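Local coordinates for glycosyl transferase (PDB 5TZJ), which belongs to the family 2 glycosyl transferases and binds uridine-diphosphate-N-acetylglucosamine in a pocket of its GT-A type domain, at residues R75-K80 with K163-F169; S113-K119 with A189-L195; V128-M132 with R146-T150; L151-Y157 with D178-M183. All coordinates share one frame; numbering follows the deposited sequence.

Contact 1: residues R75-K80 with K163-F169; sequences RNVALK and KDNDIYF. With UD1 (uridine-diphosphate-N-acetylglucosamine), chain C.
R75 lays its aliphatic chain over one face of the F169 ring on the way to the ligand pocket. Its CD sits 3.9 Å from the centroid of the F169 ring, a CH-pi contact. The chain is extended from CG to NE, which carries the guanidinium past the ring to uridine-diphosphate-N-acetylglucosamine. R75 NH2 donates to the ligand O4' at 2.8 Å. Weak bonds run from NH2 to O3' and from NH1 to O4'. Salt bridges to D91 and E177 also hold the guanidinium.

N76 reads the backbone of F169 with both ends of its amide. F169 N donates to N76 OD1 at 2.9 Å, and N76 ND2 donates to F169 O at 2.7 Å. Each acceptor is met on a lone pair in its carbonyl plane. OD1 accepts and ND2 donates, which sets the amide's orientation. ND2 also bonds E171. The amide stands nearly upright to the Y168 ring, with planes 86° apart, and OD1 lies at the ring edge.

L79 puts CD2 3.7 Å from Y168 CE1. Its carbonyl O takes a 2.8 Å bond from K163 NZ, while a weaker one runs to K80 O. K80 bends at chi2 (134°), and its NZ comes over the face of the Y168 ring, 4.0 Å from the centroid: a cation-pi contact.

The contact ties helix 72-81, from R75 to K80, to the end of helix 159-164, which closes in a Schellman motif at D166, and to the loop after it. A78 packs on strands 3-9 and 33-39, and I167 on helix 177-188.

Contact 2: residues S113-K119 with A189-L195; sequences SDVLLIK and ANRISVL
D114 OD2 is gripped by two backbone amides of the facing segment. N190 N donates to D114 OD2 at 2.6 Å, on its anti lone pair. R191 N reaches D114 OD2 at 3.1 Å from above the carboxylate plane. The other oxygen, OD1, is in a salt bridge with R158. The aspartate is thus well placed to hold the turn that leads from helix 177-188 into strand 192-195. R191 O is shared in the same way, accepting from both D114 N and V115 N.

Beyond this corner the two chains run as parallel strands, their axes 24° apart. The ladder is regular: S193 N donates to V115 O, L117 N to S193 O, L195 N to L117 O at 2.8 Å, and K119 N to L195 O.

One face of the sheet carries V115, L117, I192 and V194. Here L117 CD1 touches I192 CG2 at 3.6 Å, and V115 CG2 meets A189 CB. L116, I118, S193 and L195 occupy the other face. L116 has CG anti to its amide nitrogen (chi1 177°), which swings CD1 across to L195 CB at 3.7 Å. Just before the strand, S113 OG donates to S193 OG at 2.7 Å, and S193 OG is also bonded to P138 O. That buried hydroxyl thus has two partners.

Strand 115-122 lies between strands 192-195 and 156-158 in the mixed sheet. Helix 100-111 covers the L116 and L195 face through A104 and F107. Y186 of helix 177-188 covers V115, L117 and I192.

Contact 3: residues V128-M132 with R146-T150; sequences VPQSM and RIIYT
P129 and M132 approach T150 and R146 as two irregular lengths of chain. The CA atoms come closest at M132 and R146, 5.1 Å apart, and the chains are wider at P129 and T150. Segment 128-132 has no regular structure. Segment 146-150 makes a short 3-10 turn, with Y149 N bonded to R146 O and T150 N to I147 O.

M132 packs between the two segments. Its CG stands between the backbone N and the carbonyl carbon (chi1 70°), and the chain bends again at chi2 and chi3, curling back on itself. M132 CE lies 3.7 Å from T150 CG2 and 3.8 Å from Y149 CB. M132 CE is also 3.2 Å from R146 O. SD and CG also lie against T150 CG2.

S131 makes the polar link. R146 NE donates to S131 OG at 3.0 Å, almost straight at 175° and within the guanidinium plane. The R146 chain is folded at chi2 and chi3, which also brings NH2 over the centre of the Y149 ring, 3.5 Å above its plane. The guanidinium thus has the serine at its edge and the tyrosine on one face.

P129 sets CG 3.7 Å from T150 OG1. That hydroxyl is bonded to K155 NZ.

This is loop-to-loop packing around a buried methionine, with an exposed arginine at its margin. It joins the excursion after strand 115-122 to the 3-10 turn before strand 156-158. P129 lies near the pocket, its side chain about 6 Å from uridine-diphosphate-N-acetylglucosamine.

Contact 4: residues L151-Y157 with D178-M183; sequences LSPTKIY and DQLFTM. With UD1 (uridine-diphosphate-N-acetylglucosamine), chain C.
L151 packs along helix 177-188, in the GT-A type domain where the loop before strand 156-158 lines the ligand pocket. Its CB rests 3.8 Å from Q179 CA. CG lies opposite the carbonyl carbon (chi1 -56°), and CD1 and CD2 then part toward Q179 and M183. CD1 lies against the Q179 chain, meeting CG and OE1. L151 CD2 goes to T182 CG2 at 4.0 Å and also meets M183 SD. The leucine therefore spans one turn of the helix.

P153 faces the helix nearer the ligand. Its CD touches D178 CB at 3.5 Å, and the same CD is 3.5 Å from O3' of uridine-diphosphate-N-acetylglucosamine. S152 CB meets the ligand methyl C8', also at 3.5 Å. D178 turns its carboxylate to the same side, with OD2 beside S152 CA. These three residues form part of the pocket wall.

K155 turns back on its own loop, and its NZ donates to S152 O.

Y157 enters from the strand and lies across F181. The F181 edge points at one face of the Y157 ring, a T-shaped pair with planes at 70°. F181 CE2 sits over the rim of that face, 3.7 Å from Y157 CZ. F169 stacks on F181, and F89 also meets it.

Two buried hydroxyls and a carbonyl form a short hydrogen-bonded chain. Y157 OH donates to T182 OG1 at 2.8 Å. T182 OG1 in turn donates to L151 O at 3.0 Å, from 56° above the carbonyl plane and so not on a lone pair.

In the fold
Contacts 1, 2 and 4 are largely buried, while contact 3 is only partly so. Contacts 1 and 4 meet at F169 and F181 and both reach the ligand. Contact 1 does so with a charged arginine, contact 4 with a serine, a proline and an aspartate that stay at van der Waals distance. Contact 2 lies in the sheet and rests mainly on backbone bonds, with a carboxylate and a serine pair added. It meets contact 4 through neighbouring strands 115-122 and 156-158, and helix 177-188 of contact 4 leads into its strand 192-195. Contact 3 has a single hydrogen bond and mostly van der Waals packing. It borders contact 2 at L117 and V194, and joins contact 4 through T150 and K155.

Contact 1: residues R75-K80 with K163-F169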
# COMPACT_ATOMS: atom_id res chain seq x y z
N ARG A 75 -7.23 -0.62 13.16
CA ARG A 75 -7.45 0.66 12.50
C ARG A 75 -8.93 0.84 12.17
O ARG A 75 -9.46 1.97 12.29
CB ARG A 75 -6.58 0.84 11.23
CG ARG A 75 -5.04 0.84 11.42
CD ARG A 75 -4.34 0.86 10.01
NE ARG A 75 -2.88 0.96 10.07
CZ ARG A 75 -2.07 0.27 9.27
NH1 ARG A 75 -2.62 -0.56 8.39
NH2 ARG A 75 -0.75 0.40 9.35
N ASN A 76 -9.61 -0.25 11.80
CA ASN A 76 -11.06 -0.21 11.57
C ASN A 76 -11.83 0.20 12.82
O ASN A 76 -12.76 1.02 12.75
CB ASN A 76 -11.55 -1.59 11.11
CG ASN A 76 -11.08 -1.92 9.69
OD1 ASN A 76 -10.70 -1.02 8.94
ND2 ASN A 76 -11.16 -3.19 9.31
N VAL A 77 -11.48 -0.37 13.97
CA VAL A 77 -12.13 0.03 15.23
C VAL A 77 -11.91 1.50 15.48
O VAL A 77 -12.84 2.24 15.84
CB VAL A 77 -11.59 -0.83 16.39
CG1 VAL A 77 -12.17 -0.36 17.75
CG2 VAL A 77 -11.81 -2.32 16.10
N ALA A 78 -10.67 1.97 15.24
CA ALA A 78 -10.36 3.38 15.45
C ALA A 78 -11.11 4.25 14.46
O ALA A 78 -11.55 5.36 14.81
CB ALA A 78 -8.85 3.62 15.30
N LEU A 79 -11.19 3.82 13.19
CA LEU A 79 -11.84 4.65 12.19
C LEU A 79 -13.30 4.90 12.55
O LEU A 79 -13.80 6.04 12.42
CB LEU A 79 -11.69 4.00 10.81
CG LEU A 79 -12.21 4.77 9.58
CD1 LEU A 79 -11.67 6.20 9.56
CD2 LEU A 79 -11.87 3.99 8.27
N LYS A 80 -13.98 3.88 13.08
CA LYS A 80 -15.36 4.05 13.52
C LYS A 80 -15.48 5.06 14.67
O LYS A 80 -16.41 5.86 14.69
CB LYS A 80 -15.96 2.70 13.92
CG LYS A 80 -16.54 1.94 12.72
CD LYS A 80 -16.12 0.47 12.69
CE LYS A 80 -16.58 -0.21 11.38
NZ LYS A 80 -15.73 -1.38 10.97
N LYS A 163 -15.92 6.74 5.00
CA LYS A 163 -17.12 6.17 5.59
C LYS A 163 -18.28 6.14 4.60
O LYS A 163 -19.02 5.15 4.56
CB LYS A 163 -17.49 6.92 6.88
CG LYS A 163 -16.48 6.66 7.99
CD LYS A 163 -16.91 7.25 9.35
CE LYS A 163 -15.90 6.85 10.42
NZ LYS A 163 -16.05 7.58 11.71
N ASP A 164 -18.43 7.18 3.76
CA ASP A 164 -19.54 7.21 2.81
C ASP A 164 -19.43 6.10 1.79
O ASP A 164 -20.45 5.64 1.28
CB ASP A 164 -19.62 8.55 2.08
CG ASP A 164 -19.94 9.70 3.02
OD1 ASP A 164 -20.30 9.45 4.19
OD2 ASP A 164 -19.85 10.87 2.57
N ASN A 165 -18.21 5.66 1.49
CA ASN A 165 -17.97 4.61 0.50
C ASN A 165 -17.62 3.28 1.13
O ASN A 165 -17.18 2.37 0.42
CB ASN A 165 -16.86 5.02 -0.46
CG ASN A 165 -17.25 6.23 -1.24
OD1 ASN A 165 -18.12 6.15 -2.11
ND2 ASN A 165 -16.70 7.39 -0.86
N ASP A 166 -17.77 3.16 2.45
CA ASP A 166 -17.55 1.89 3.16
C ASP A 166 -16.14 1.34 2.90
O ASP A 166 -15.96 0.19 2.50
CB ASP A 166 -18.61 0.87 2.75
CG ASP A 166 -18.64 -0.33 3.67
OD1 ASP A 166 -18.70 -0.13 4.91
OD2 ASP A 166 -18.60 -1.47 3.16
N ILE A 167 -15.13 2.17 3.14
CA ILE A 167 -13.73 1.80 2.87
C ILE A 167 -13.10 1.43 4.20
O ILE A 167 -12.97 2.26 5.09
CB ILE A 167 -12.96 2.92 2.16
CG1 ILE A 167 -13.64 3.24 0.83
CG2 ILE A 167 -11.49 2.52 1.92
CD1 ILE A 167 -12.95 4.44 0.06
N TYR A 168 -12.74 0.15 4.34
CA TYR A 168 -12.13 -0.37 5.55
C TYR A 168 -10.93 -1.20 5.16
O TYR A 168 -10.72 -1.51 3.99
CB TYR A 168 -13.14 -1.19 6.38
CG TYR A 168 -14.06 -0.23 7.08
CD1 TYR A 168 -13.63 0.46 8.22
CD2 TYR A 168 -15.32 0.07 6.57
CE1 TYR A 168 -14.45 1.40 8.86
CE2 TYR A 168 -16.16 1.01 7.20
CZ TYR A 168 -15.71 1.68 8.34
OH TYR A 168 -16.51 2.61 8.97
N PHE A 169 -10.13 -1.55 6.14
CA PHE A 169 -9.02 -2.48 5.99
C PHE A 169 -9.52 -3.92 6.06
O PHE A 169 -10.36 -4.24 6.92
CB PHE A 169 -7.98 -2.25 7.11
CG PHE A 169 -7.29 -0.91 7.03
CD1 PHE A 169 -6.23 -0.71 6.15
CD2 PHE A 169 -7.73 0.16 7.79
CE1 PHE A 169 -5.60 0.50 6.05
CE2 PHE A 169 -7.10 1.39 7.68
CZ PHE A 169 -6.02 1.56 6.80
C1' UD1 C . 4.32 -1.43 6.88
C2' UD1 C . 3.35 -0.29 6.60
C3' UD1 C . 2.22 -0.46 7.56
C4' UD1 C . 1.45 -1.64 7.10
C5' UD1 C . 2.30 -2.88 7.39
C6' UD1 C . 1.60 -4.13 6.92
C7' UD1 C . 4.63 1.61 5.59
C8' UD1 C . 4.61 0.87 4.26
N2' UD1 C . 4.02 1.03 6.76
O1' UD1 C . 4.81 -1.22 8.16
O3' UD1 C . 1.40 0.75 7.67
O4' UD1 C . 0.20 -1.71 7.78
O5' UD1 C . 3.62 -2.76 6.71
O6' UD1 C . 1.04 -3.90 5.65
O7' UD1 C . 5.16 2.66 5.69
N1 UD1 C . 0.03 -3.91 14.61
C2 UD1 C . -1.29 -4.27 15.21
N3 UD1 C . -1.66 -5.70 15.44
C4 UD1 C . -0.71 -6.74 15.05
C5 UD1 C . 0.60 -6.38 14.42
C6 UD1 C . 0.96 -4.96 14.20
O2 UD1 C . -2.03 -3.42 15.51
O4 UD1 C . -1.00 -7.88 15.23
C1B UD1 C . 0.32 -2.53 14.36
C2B UD1 C . 1.81 -2.05 14.79
O2' UD1 C . 1.82 -1.76 16.24
C3B UD1 C . 2.06 -1.01 14.00
C4B UD1 C . 1.27 -1.26 12.70
O4B UD1 C . 0.24 -2.35 13.04
O3B UD1 C . 1.49 0.27 14.58
C5B UD1 C . 2.06 -1.73 11.61
O5B UD1 C . 2.69 -2.93 11.97
PA UD1 C . 4.32 -3.01 11.72
O1A UD1 C . 4.89 -4.21 12.42
O2A UD1 C . 4.97 -1.72 12.19
O3A UD1 C . 4.45 -3.13 10.06
PB UD1 C . 5.54 -2.38 9.07
O1B UD1 C . 6.69 -1.73 9.81
O2B UD1 C . 6.07 -3.58 8.30

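Contact 2: residues S113-K119 with A189-L195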
# COMPACT_ATOMS: atom_id res chain seq x y z
N SER A 113 -8.48 18.86 -0.67
CA SER A 113 -8.07 17.48 -0.95
C SER A 113 -9.01 16.48 -0.29
O SER A 113 -9.52 16.70 0.81
CB SER A 113 -6.64 17.25 -0.47
OG SER A 113 -5.79 18.36 -0.75
N ASP A 114 -9.23 15.35 -0.96
CA ASP A 114 -9.87 14.20 -0.33
C ASP A 114 -8.88 13.21 0.21
O ASP A 114 -9.18 12.50 1.19
CB ASP A 114 -10.79 13.48 -1.31
CG ASP A 114 -11.91 14.37 -1.77
OD1 ASP A 114 -12.34 15.23 -0.94
OD2 ASP A 114 -12.32 14.25 -2.94
N VAL A 115 -7.71 13.14 -0.41
CA VAL A 115 -6.59 12.32 0.01
C VAL A 115 -5.35 13.19 -0.10
O VAL A 115 -5.10 13.78 -1.16
CB VAL A 115 -6.47 11.03 -0.86
CG1 VAL A 115 -5.19 10.26 -0.58
CG2 VAL A 115 -7.69 10.16 -0.69
N LEU A 116 -4.59 13.30 0.98
CA LEU A 116 -3.38 14.12 0.96
C LEU A 116 -2.19 13.21 1.25
O LEU A 116 -2.06 12.69 2.36
CB LEU A 116 -3.45 15.28 1.96
CG LEU A 116 -2.23 16.21 2.12
CD1 LEU A 116 -1.73 16.88 0.79
CD2 LEU A 116 -2.53 17.28 3.13
N LEU A 117 -1.33 13.04 0.27
CA LEU A 117 -0.07 12.35 0.47
C LEU A 117 0.88 13.32 1.15
O LEU A 117 0.92 14.49 0.78
CB LEU A 117 0.52 11.87 -0.87
CG LEU A 117 -0.09 10.59 -1.45
CD1 LEU A 117 -1.44 10.85 -2.10
CD2 LEU A 117 0.85 9.87 -2.42
N ILE A 118 1.66 12.83 2.12
CA ILE A 118 2.63 13.67 2.81
C ILE A 118 3.99 13.01 2.73
O ILE A 118 4.11 11.79 2.86
CB ILE A 118 2.22 13.94 4.26
CG1 ILE A 118 2.00 12.62 5.02
CG2 ILE A 118 1.00 14.86 4.30
CD1 ILE A 118 1.71 12.86 6.50
N LYS A 119 5.01 13.81 2.45
CA LYS A 119 6.32 13.27 2.11
C LYS A 119 6.88 12.47 3.28
O LYS A 119 6.82 12.90 4.44
CB LYS A 119 7.29 14.40 1.73
CG LYS A 119 8.68 13.89 1.43
CD LYS A 119 9.69 15.01 1.27
CE LYS A 119 9.39 15.86 0.09
NZ LYS A 119 10.37 17.02 0.02
N ALA A 189 -11.84 9.27 -4.62
CA ALA A 189 -11.61 10.64 -4.19
C ALA A 189 -11.84 11.57 -5.36
O ALA A 189 -11.57 11.23 -6.51
CB ALA A 189 -10.19 10.82 -3.66
N ASN A 190 -12.37 12.75 -5.07
CA ASN A 190 -12.48 13.74 -6.12
C ASN A 190 -11.16 14.44 -6.37
O ASN A 190 -10.89 14.88 -7.49
CB ASN A 190 -13.56 14.76 -5.78
CG ASN A 190 -14.94 14.15 -5.78
OD1 ASN A 190 -15.24 13.29 -6.63
ND2 ASN A 190 -15.78 14.57 -4.83
N ARG A 191 -10.32 14.54 -5.35
CA ARG A 191 -9.04 15.22 -5.51
C ARG A 191 -8.01 14.56 -4.60
O ARG A 191 -8.27 14.33 -3.41
CB ARG A 191 -9.14 16.71 -5.18
CG ARG A 191 -7.78 17.32 -4.91
CD ARG A 191 -7.80 18.82 -4.98
NE ARG A 191 -8.49 19.26 -6.18
CZ ARG A 191 -8.32 20.45 -6.76
NH1 ARG A 191 -7.47 21.32 -6.24
NH2 ARG A 191 -9.03 20.75 -7.83
N ILE A 192 -6.85 14.28 -5.17
CA ILE A 192 -5.71 13.68 -4.49
C ILE A 192 -4.57 14.67 -4.62
O ILE A 192 -4.30 15.17 -5.72
CB ILE A 192 -5.32 12.33 -5.14
CG1 ILE A 192 -6.50 11.35 -5.19
CG2 ILE A 192 -4.09 11.69 -4.44
CD1 ILE A 192 -6.15 10.02 -5.94
N SER A 193 -3.89 14.94 -3.53
CA SER A 193 -2.86 15.98 -3.54
C SER A 193 -1.60 15.42 -2.91
O SER A 193 -1.62 14.37 -2.27
CB SER A 193 -3.30 17.23 -2.77
OG SER A 193 -4.64 17.56 -3.08
N VAL A 194 -0.51 16.14 -3.08
CA VAL A 194 0.79 15.72 -2.58
C VAL A 194 1.42 16.93 -1.93
O VAL A 194 1.60 17.98 -2.58
CB VAL A 194 1.71 15.17 -3.68
CG1 VAL A 194 3.01 14.67 -3.06
CG2 VAL A 194 1.01 14.03 -4.45
N LEU A 195 1.76 16.80 -0.65
CA LEU A 195 2.43 17.87 0.08
C LEU A 195 3.86 17.41 0.37
O LEU A 195 4.06 16.42 1.09
CB LEU A 195 1.64 18.21 1.35
CG LEU A 195 2.10 19.31 2.28
CD1 LEU A 195 1.04 20.35 2.46
CD2 LEU A 195 2.26 18.64 3.58

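Contact 3: residues V128-M132 with R146-T150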
# COMPACT_ATOMS: atom_id res chain seq x y z
N VAL A 128 11.83 4.10 1.86
CA VAL A 128 10.53 4.75 1.74
C VAL A 128 10.32 5.21 0.30
O VAL A 128 11.28 5.66 -0.34
CB VAL A 128 10.41 5.91 2.74
CG1 VAL A 128 9.32 6.82 2.35
CG2 VAL A 128 10.15 5.41 4.17
N PRO A 129 9.10 5.12 -0.25
CA PRO A 129 8.86 5.62 -1.60
C PRO A 129 9.20 7.10 -1.72
O PRO A 129 8.92 7.90 -0.82
CB PRO A 129 7.36 5.39 -1.80
CG PRO A 129 6.81 5.32 -0.46
CD PRO A 129 7.85 4.60 0.33
N GLN A 130 9.80 7.48 -2.84
CA GLN A 130 10.15 8.88 -3.06
C GLN A 130 9.74 9.43 -4.42
O GLN A 130 9.70 10.65 -4.57
CB GLN A 130 11.66 9.10 -2.90
CG GLN A 130 12.18 8.78 -1.51
CD GLN A 130 13.63 8.33 -1.54
OE1 GLN A 130 14.51 9.03 -1.05
NE2 GLN A 130 13.87 7.16 -2.11
N SER A 131 9.43 8.57 -5.41
CA SER A 131 9.23 9.04 -6.77
C SER A 131 8.00 9.94 -6.92
O SER A 131 7.97 10.76 -7.84
CB SER A 131 9.10 7.86 -7.74
OG SER A 131 7.84 7.22 -7.61
N MET A 132 7.01 9.82 -6.03
CA MET A 132 5.84 10.70 -6.08
C MET A 132 5.97 11.93 -5.19
O MET A 132 5.02 12.72 -5.09
CB MET A 132 4.57 9.90 -5.72
CG MET A 132 4.43 9.46 -4.26
SD MET A 132 5.73 8.31 -3.77
CE MET A 132 5.37 6.94 -4.90
N ARG A 146 2.91 9.10 -9.90
CA ARG A 146 3.31 7.79 -9.39
C ARG A 146 2.62 7.46 -8.06
O ARG A 146 3.18 6.69 -7.28
CB ARG A 146 4.82 7.72 -9.20
CG ARG A 146 5.64 8.34 -10.30
CD ARG A 146 6.27 7.26 -11.16
NE ARG A 146 7.01 6.31 -10.34
CZ ARG A 146 7.37 5.11 -10.76
NH1 ARG A 146 7.10 4.76 -12.01
NH2 ARG A 146 8.00 4.27 -9.95
N ILE A 147 1.44 8.01 -7.78
CA ILE A 147 0.84 7.71 -6.47
C ILE A 147 0.55 6.22 -6.32
O ILE A 147 0.51 5.71 -5.20
CB ILE A 147 -0.44 8.52 -6.22
CG1 ILE A 147 -1.45 8.27 -7.35
CG2 ILE A 147 -0.09 10.01 -6.05
CD1 ILE A 147 -2.86 8.82 -7.02
N ILE A 148 0.36 5.51 -7.42
CA ILE A 148 0.06 4.10 -7.29
C ILE A 148 1.25 3.31 -6.73
O ILE A 148 1.07 2.19 -6.25
CB ILE A 148 -0.41 3.57 -8.66
CG1 ILE A 148 -1.16 2.26 -8.48
CG2 ILE A 148 0.78 3.32 -9.58
CD1 ILE A 148 -1.96 1.83 -9.73
N TYR A 149 2.46 3.85 -6.80
CA TYR A 149 3.63 3.23 -6.19
C TYR A 149 3.70 3.42 -4.68
O TYR A 149 4.64 2.89 -4.07
CB TYR A 149 4.90 3.74 -6.87
CG TYR A 149 4.97 3.12 -8.26
CD1 TYR A 149 4.27 3.67 -9.32
CD2 TYR A 149 5.67 1.94 -8.49
CE1 TYR A 149 4.30 3.09 -10.61
CE2 TYR A 149 5.70 1.33 -9.79
CZ TYR A 149 4.99 1.90 -10.82
OH TYR A 149 4.98 1.31 -12.08
N THR A 150 2.71 4.09 -4.05
CA THR A 150 2.64 4.17 -2.59
C THR A 150 1.20 3.93 -2.12
O THR A 150 0.32 4.77 -2.29
CB THR A 150 3.22 5.50 -2.04
OG1 THR A 150 3.09 5.50 -0.60
CG2 THR A 150 2.52 6.73 -2.59

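Contact 4: residues L151-Y157 with D178-M183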
# COMPACT_ATOMS: atom_id res chain seq x y z
N LEU A 151 0.97 2.74 -1.54
CA LEU A 151 -0.35 2.31 -1.09
C LEU A 151 -0.42 2.16 0.43
O LEU A 151 -1.45 1.71 0.95
CB LEU A 151 -0.74 0.98 -1.79
CG LEU A 151 -0.69 1.12 -3.31
CD1 LEU A 151 -1.01 -0.23 -4.00
CD2 LEU A 151 -1.66 2.22 -3.71
N SER A 152 0.62 2.54 1.16
CA SER A 152 0.59 2.47 2.60
C SER A 152 -0.49 3.42 3.12
O SER A 152 -0.91 4.35 2.42
CB SER A 152 1.96 2.83 3.16
OG SER A 152 2.25 4.20 2.91
N PRO A 153 -0.97 3.21 4.34
CA PRO A 153 -2.05 4.07 4.83
C PRO A 153 -1.56 5.35 5.52
O PRO A 153 -2.37 6.08 6.11
CB PRO A 153 -2.77 3.14 5.82
CG PRO A 153 -1.68 2.28 6.39
CD PRO A 153 -0.71 2.07 5.23
N THR A 154 -0.25 5.63 5.45
CA THR A 154 0.39 6.73 6.20
C THR A 154 0.22 8.05 5.46
O THR A 154 1.19 8.72 5.07
CB THR A 154 1.87 6.40 6.39
OG1 THR A 154 2.46 6.22 5.08
CG2 THR A 154 2.01 5.11 7.17
N LYS A 155 -1.05 8.38 5.22
CA LYS A 155 -1.52 9.52 4.46
C LYS A 155 -2.71 10.10 5.21
O LYS A 155 -3.21 9.53 6.18
CB LYS A 155 -1.94 9.11 3.04
CG LYS A 155 -0.85 8.29 2.27
CD LYS A 155 -1.43 7.60 1.03
CE LYS A 155 -0.31 7.06 0.09
NZ LYS A 155 0.53 6.06 0.78
N ILE A 156 -3.18 11.24 4.73
CA ILE A 156 -4.35 11.90 5.27
C ILE A 156 -5.53 11.65 4.35
O ILE A 156 -5.45 11.89 3.12
CB ILE A 156 -4.08 13.40 5.46
CG1 ILE A 156 -2.96 13.57 6.49
CG2 ILE A 156 -5.36 14.17 5.91
CD1 ILE A 156 -2.61 15.03 6.78
N TYR A 157 -6.65 11.19 4.94
CA TYR A 157 -7.85 10.85 4.18
C TYR A 157 -9.05 11.59 4.76
O TYR A 157 -9.20 11.66 5.98
CB TYR A 157 -8.17 9.40 4.22
CG TYR A 157 -7.04 8.45 3.85
CD1 TYR A 157 -7.08 7.78 2.63
CD2 TYR A 157 -5.96 8.22 4.70
CE1 TYR A 157 -6.09 6.89 2.27
CE2 TYR A 157 -4.94 7.32 4.35
CZ TYR A 157 -5.03 6.65 3.13
OH TYR A 157 -4.07 5.74 2.73
N ASP A 178 -3.20 -2.82 3.34
CA ASP A 178 -3.32 -1.40 3.03
C ASP A 178 -3.54 -1.18 1.54
O ASP A 178 -4.14 -0.19 1.14
CB ASP A 178 -2.06 -0.66 3.51
CG ASP A 178 -0.75 -1.40 3.12
OD1 ASP A 178 -0.77 -2.55 2.62
OD2 ASP A 178 0.33 -0.81 3.34
N GLN A 179 -3.09 -2.12 0.71
CA GLN A 179 -3.11 -1.82 -0.72
C GLN A 179 -4.53 -1.63 -1.21
O GLN A 179 -4.81 -0.70 -1.99
CB GLN A 179 -2.42 -2.94 -1.50
CG GLN A 179 -0.90 -2.97 -1.18
CD GLN A 179 -0.14 -3.87 -2.13
OE1 GLN A 179 -0.51 -4.02 -3.31
NE2 GLN A 179 0.95 -4.45 -1.64
N LEU A 180 -5.46 -2.48 -0.74
CA LEU A 180 -6.85 -2.39 -1.18
C LEU A 180 -7.49 -1.12 -0.61
O LEU A 180 -8.18 -0.38 -1.31
CB LEU A 180 -7.61 -3.65 -0.74
CG LEU A 180 -9.13 -3.77 -1.00
CD1 LEU A 180 -9.39 -3.60 -2.51
CD2 LEU A 180 -9.74 -5.09 -0.45
N PHE A 181 -7.23 -0.85 0.68
CA PHE A 181 -7.77 0.33 1.35
C PHE A 181 -7.40 1.60 0.60
O PHE A 181 -8.26 2.43 0.29
CB PHE A 181 -7.23 0.37 2.77
CG PHE A 181 -7.65 1.62 3.57
CD1 PHE A 181 -8.84 1.60 4.31
CD2 PHE A 181 -6.87 2.76 3.58
CE1 PHE A 181 -9.26 2.72 5.05
CE2 PHE A 181 -7.29 3.93 4.32
CZ PHE A 181 -8.48 3.90 5.06
N THR A 182 -6.12 1.78 0.30
CA THR A 182 -5.70 3.02 -0.32
C THR A 182 -6.11 3.07 -1.79
O THR A 182 -6.44 4.14 -2.29
CB THR A 182 -4.19 3.18 -0.16
OG1 THR A 182 -3.89 3.38 1.24
CG2 THR A 182 -3.66 4.39 -1.02
N MET A 183 -6.15 1.92 -2.48
CA MET A 183 -6.62 1.94 -3.87
C MET A 183 -8.08 2.34 -3.93
O MET A 183 -8.48 3.14 -4.80
CB MET A 183 -6.40 0.57 -4.55
CG MET A 183 -5.03 0.36 -5.12
SD MET A 183 -4.55 1.51 -6.46
CE MET A 183 -6.04 1.52 -7.46
C1' UD1 C . 4.32 -1.43 6.88
C2' UD1 C . 3.35 -0.29 6.60
C3' UD1 C . 2.22 -0.46 7.56
C4' UD1 C . 1.45 -1.64 7.10
C5' UD1 C . 2.30 -2.88 7.39
C6' UD1 C . 1.60 -4.13 6.92
C7' UD1 C . 4.63 1.61 5.59
C8' UD1 C . 4.61 0.87 4.26
N2' UD1 C . 4.02 1.03 6.76
O1' UD1 C . 4.81 -1.22 8.16
O3' UD1 C . 1.40 0.75 7.67
O4' UD1 C . 0.20 -1.71 7.78
O5' UD1 C . 3.62 -2.76 6.71
O6' UD1 C . 1.04 -3.90 5.65
O7' UD1 C . 5.16 2.66 5.69
N1 UD1 C . 0.03 -3.91 14.61
C2 UD1 C . -1.29 -4.27 15.21
N3 UD1 C . -1.66 -5.70 15.44
C4 UD1 C . -0.71 -6.74 15.05
C5 UD1 C . 0.60 -6.38 14.42
C6 UD1 C . 0.96 -4.96 14.20
O2 UD1 C . -2.03 -3.42 15.51
O4 UD1 C . -1.00 -7.88 15.23
C1B UD1 C . 0.32 -2.53 14.36
C2B UD1 C . 1.81 -2.05 14.79
O2' UD1 C . 1.82 -1.76 16.24
C3B UD1 C . 2.06 -1.01 14.00
C4B UD1 C . 1.27 -1.26 12.70
O4B UD1 C . 0.24 -2.35 13.04
O3B UD1 C . 1.49 0.27 14.58
C5B UD1 C . 2.06 -1.73 11.61
O5B UD1 C . 2.69 -2.93 11.97
PA UD1 C . 4.32 -3.01 11.72
O1A UD1 C . 4.89 -4.21 12.42
O2A UD1 C . 4.97 -1.72 12.19
O3A UD1 C . 4.45 -3.13 10.06
PB UD1 C . 5.54 -2.38 9.07
O1B UD1 C . 6.69 -1.73 9.81
O2B UD1 C . 6.07 -3.58 8.30